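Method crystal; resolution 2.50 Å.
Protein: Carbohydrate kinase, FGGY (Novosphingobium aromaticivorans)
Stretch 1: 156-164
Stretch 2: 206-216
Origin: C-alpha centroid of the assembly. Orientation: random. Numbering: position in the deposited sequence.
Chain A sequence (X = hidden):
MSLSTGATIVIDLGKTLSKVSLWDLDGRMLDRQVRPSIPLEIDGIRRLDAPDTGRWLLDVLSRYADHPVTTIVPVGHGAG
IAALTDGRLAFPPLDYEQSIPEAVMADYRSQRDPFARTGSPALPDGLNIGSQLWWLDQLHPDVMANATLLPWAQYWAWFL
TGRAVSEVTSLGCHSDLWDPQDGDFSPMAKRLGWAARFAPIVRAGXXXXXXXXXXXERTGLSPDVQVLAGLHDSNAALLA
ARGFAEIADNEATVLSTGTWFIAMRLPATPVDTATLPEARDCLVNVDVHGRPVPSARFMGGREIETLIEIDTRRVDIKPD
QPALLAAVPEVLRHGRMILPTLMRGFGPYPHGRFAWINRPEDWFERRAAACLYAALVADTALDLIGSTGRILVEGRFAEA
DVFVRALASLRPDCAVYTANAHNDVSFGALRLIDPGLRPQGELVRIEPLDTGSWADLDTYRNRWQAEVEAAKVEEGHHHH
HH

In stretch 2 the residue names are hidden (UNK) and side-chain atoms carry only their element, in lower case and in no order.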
# COMPACT_ATOMS: atom_id res chain seq x y z
N TRP A 156 -14.31 -2.61 11.17
CA TRP A 156 -14.18 -3.87 11.87
C TRP A 156 -13.93 -3.65 13.35
O TRP A 156 -14.32 -4.47 14.18
CB TRP A 156 -13.11 -4.72 11.21
CG TRP A 156 -13.52 -5.07 9.82
CD1 TRP A 156 -12.99 -4.59 8.66
CD2 TRP A 156 -14.58 -5.95 9.45
NE1 TRP A 156 -13.66 -5.13 7.58
CE2 TRP A 156 -14.64 -5.97 8.04
CE3 TRP A 156 -15.49 -6.74 10.17
CZ2 TRP A 156 -15.56 -6.74 7.34
CZ3 TRP A 156 -16.41 -7.50 9.47
CH2 TRP A 156 -16.44 -7.49 8.07
N ALA A 157 -13.30 -2.53 13.69
CA ALA A 157 -13.08 -2.17 15.08
C ALA A 157 -14.38 -1.70 15.75
O ALA A 157 -14.45 -1.61 16.97
CB ALA A 157 -11.99 -1.11 15.21
N TRP A 158 -15.40 -1.41 14.94
CA TRP A 158 -16.71 -1.02 15.46
C TRP A 158 -17.60 -2.25 15.51
O TRP A 158 -18.56 -2.32 16.29
CB TRP A 158 -17.33 0.06 14.57
CG TRP A 158 -18.82 0.20 14.71
CD1 TRP A 158 -19.50 1.12 15.46
CD2 TRP A 158 -19.82 -0.60 14.06
NE1 TRP A 158 -20.85 0.93 15.33
CE2 TRP A 158 -21.08 -0.12 14.48
CE3 TRP A 158 -19.78 -1.69 13.18
CZ2 TRP A 158 -22.28 -0.67 14.04
CZ3 TRP A 158 -20.98 -2.24 12.74
CH2 TRP A 158 -22.21 -1.73 13.18
N PHE A 159 -17.28 -3.22 14.65
CA PHE A 159 -17.97 -4.50 14.61
C PHE A 159 -17.78 -5.24 15.93
O PHE A 159 -18.67 -5.95 16.38
CB PHE A 159 -17.40 -5.33 13.46
CG PHE A 159 -18.13 -6.62 13.21
CD1 PHE A 159 -19.22 -6.67 12.36
CD2 PHE A 159 -17.70 -7.80 13.80
CE1 PHE A 159 -19.89 -7.86 12.12
CE2 PHE A 159 -18.36 -8.99 13.57
CZ PHE A 159 -19.46 -9.02 12.73
N LEU A 160 -16.62 -5.04 16.54
CA LEU A 160 -16.25 -5.73 17.77
C LEU A 160 -16.43 -4.86 19.01
O LEU A 160 -16.22 -5.31 20.13
CB LEU A 160 -14.77 -6.14 17.73
CG LEU A 160 -14.18 -6.93 16.56
CD1 LEU A 160 -12.67 -6.80 16.58
CD2 LEU A 160 -14.61 -8.39 16.61
N THR A 161 -16.81 -3.60 18.81
CA THR A 161 -16.70 -2.62 19.90
C THR A 161 -17.91 -1.70 20.06
O THR A 161 -18.12 -1.13 21.13
CB THR A 161 -15.43 -1.76 19.71
OG1 THR A 161 -14.82 -1.50 20.98
CG2 THR A 161 -15.78 -0.45 19.03
N GLY A 162 -18.69 -1.54 19.00
CA GLY A 162 -19.84 -0.66 19.04
C GLY A 162 -19.49 0.81 18.88
O GLY A 162 -20.36 1.64 18.61
N ARG A 163 -18.21 1.14 19.03
CA ARG A 163 -17.78 2.52 18.86
C ARG A 163 -17.25 2.78 17.46
O ARG A 163 -16.33 2.10 16.99
CB ARG A 163 -16.73 2.92 19.91
CG ARG A 163 -16.29 4.37 19.79
CD ARG A 163 -15.82 4.93 21.13
NE ARG A 163 -14.37 4.87 21.28
CZ ARG A 163 -13.55 5.91 21.13
NH1 ARG A 163 -14.04 7.10 20.80
NH2 ARG A 163 -12.25 5.76 21.29
N ALA A 164 -17.83 3.77 16.80
CA ALA A 164 -17.38 4.21 15.50
C ALA A 164 -16.24 5.21 15.63
O ALA A 164 -16.31 6.14 16.44
CB ALA A 164 -18.53 4.82 14.71
N UNK A 206 -4.54 3.93 19.31
CA UNK A 206 -5.48 4.22 20.39
C UNK A 206 -6.40 3.04 20.60
O UNK A 206 -6.61 2.24 19.69
o UNK A 206 -4.52 6.72 20.96
c UNK A 206 -6.32 5.45 20.08
o UNK A 206 -5.96 7.77 19.67
c UNK A 206 -5.55 6.74 20.24
N UNK A 207 -6.96 2.93 21.80
CA UNK A 207 -7.94 1.90 22.10
C UNK A 207 -9.33 2.39 21.73
O UNK A 207 -9.79 3.41 22.25
o UNK A 207 -6.62 1.07 23.96
c UNK A 207 -7.93 1.51 23.58
c UNK A 207 -8.92 0.40 23.85
N UNK A 208 -9.99 1.68 20.83
CA UNK A 208 -11.36 2.02 20.47
C UNK A 208 -12.28 1.68 21.63
O UNK A 208 -13.22 2.41 21.94
c UNK A 208 -11.82 1.26 19.21
c UNK A 208 -10.89 1.55 18.06
c UNK A 208 -13.25 1.66 18.85
N UNK A 209 -12.00 0.56 22.29
CA UNK A 209 -12.76 0.15 23.45
C UNK A 209 -12.66 -1.33 23.74
O UNK A 209 -11.94 -2.06 23.05
N UNK A 210 -13.39 -1.78 24.75
CA UNK A 210 -13.42 -3.19 25.11
C UNK A 210 -14.31 -3.96 24.15
O UNK A 210 -15.20 -3.40 23.52
c UNK A 210 -13.89 -3.37 26.53
N UNK A 211 -14.06 -5.26 24.03
CA UNK A 211 -14.85 -6.13 23.17
C UNK A 211 -16.31 -6.11 23.62
O UNK A 211 -16.60 -6.18 24.81
c UNK A 211 -14.30 -7.55 23.23
c UNK A 211 -14.00 -9.87 22.33
c UNK A 211 -13.91 -7.89 20.79
c UNK A 211 -14.54 -8.47 22.04
N UNK A 212 -17.23 -5.99 22.66
CA UNK A 212 -18.66 -6.04 22.96
C UNK A 212 -19.00 -7.32 23.72
O UNK A 212 -18.57 -8.40 23.34
c UNK A 212 -20.33 -4.69 21.48
c UNK A 212 -19.49 -5.96 21.68
c UNK A 212 -20.64 -4.46 20.01
c UNK A 212 -19.64 -3.49 22.10
N UNK A 213 -19.79 -7.19 24.79
CA UNK A 213 -20.19 -8.35 25.60
C UNK A 213 -20.79 -9.45 24.73
O UNK A 213 -20.34 -10.60 24.80
c UNK A 213 -21.25 -7.77 26.54
c UNK A 213 -20.34 -5.93 25.32
c UNK A 213 -20.89 -6.33 26.67
N UNK A 214 -21.79 -9.10 23.93
CA UNK A 214 -22.43 -10.07 23.05
C UNK A 214 -21.42 -10.74 22.12
O UNK A 214 -21.66 -11.85 21.64
c UNK A 214 -23.53 -9.41 22.23
N UNK A 215 -20.30 -10.07 21.88
CA UNK A 215 -19.24 -10.63 21.04
C UNK A 215 -18.23 -11.43 21.85
O UNK A 215 -17.85 -12.54 21.46
c UNK A 215 -19.27 -9.30 18.91
c UNK A 215 -17.09 -9.94 19.93
c UNK A 215 -18.53 -9.54 20.22
c UNK A 215 -18.46 -8.56 17.88
N UNK A 216 -17.79 -10.88 22.97
CA UNK A 216 -16.88 -11.58 23.87
C UNK A 216 -17.44 -12.97 24.16
O UNK A 216 -16.70 -13.91 24.44
c UNK A 216 -16.68 -10.80 25.16

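Position 206 carries two carbons, the second bearing two oxygens, and it stays clear of stretch 1. A carboxylate one carbon beyond CB is aspartate, D206; its OD2 is hydrogen-bonded elsewhere in the structure. At 207 a single carbon holds one oxygen and one carbon, the branched hydroxyl pattern of threonine. The CA-to-CB bond of T207 runs sideways, and the residue offers stretch 1 mainly its backbone O, 3.5 Å from R163 NH2.

Position 208 has three carbons, forked at the first, packed among A157, T161 and R163. This is valine, V208, with chi1 in the t well. Its CG1 lies 3.3 Å from T161 CG2 and 3.8 Å from R163 CB, while its CG2 is 4.1 Å from A157 CB. Its backbone O accepts a hydrogen bond from R163 NE at 2.8 Å, almost perfectly straight at 179°.

Position 209 has no side-chain atoms and is glycine, G209. With phi/psi of 158/-177, a CB would jam against the preceding carbonyl O and also lie 3.1 Å from T161 OG1. Position 210 has one carbon, directed away from stretch 1: alanine, A210. Its contribution comes from the backbone, since T161 OG1 donates a hydrogen bond to A210 O at 3.2 Å.

Four carbons forked at the second mark 211 as leucine. L211 starts away from stretch 1, but its CD1 returns to 3.6 Å from L160 CB, and its CA makes a CA-H...O contact of 3.4 Å with L160 O. Position 212 has the same four-carbon fork, in an off-rotamer conformation, with its end near T161 and G162. It is also leucine: L212 CD1 is 3.0 Å from T161 O, and L212 CD2 is 3.7 Å from G162 N.

At 213 three carbons close a ring onto the backbone N, which defines proline; P213 opens the helix and makes no contact. Position 214 has a single carbon, out of reach of stretch 1; one carbon makes it alanine, A214. Position 215 has four carbons forked at the first, one arm two carbons long, its CA-to-CB bond directed toward stretch 1 and the tip of its long arm near F159 and L160. This is isoleucine; I215 CD1 lies 4.2 Å from F159 CD2 and 4.1 Å from L160 CD2. The single carbon of 216 makes A216, without contact.

The contact joins polar anchors to apolar packing. L212 N, of the residue at the N-cap position, donates to L160 O at 2.8 Å and 168°, joining the two backbones just before the helix, while the T161 and R163 side chains bind strand carbonyls. V208 packs beside these bonds, and L211 and I215 pack against L160.

Stretch 2 (206-216) DTVGALLPAIA
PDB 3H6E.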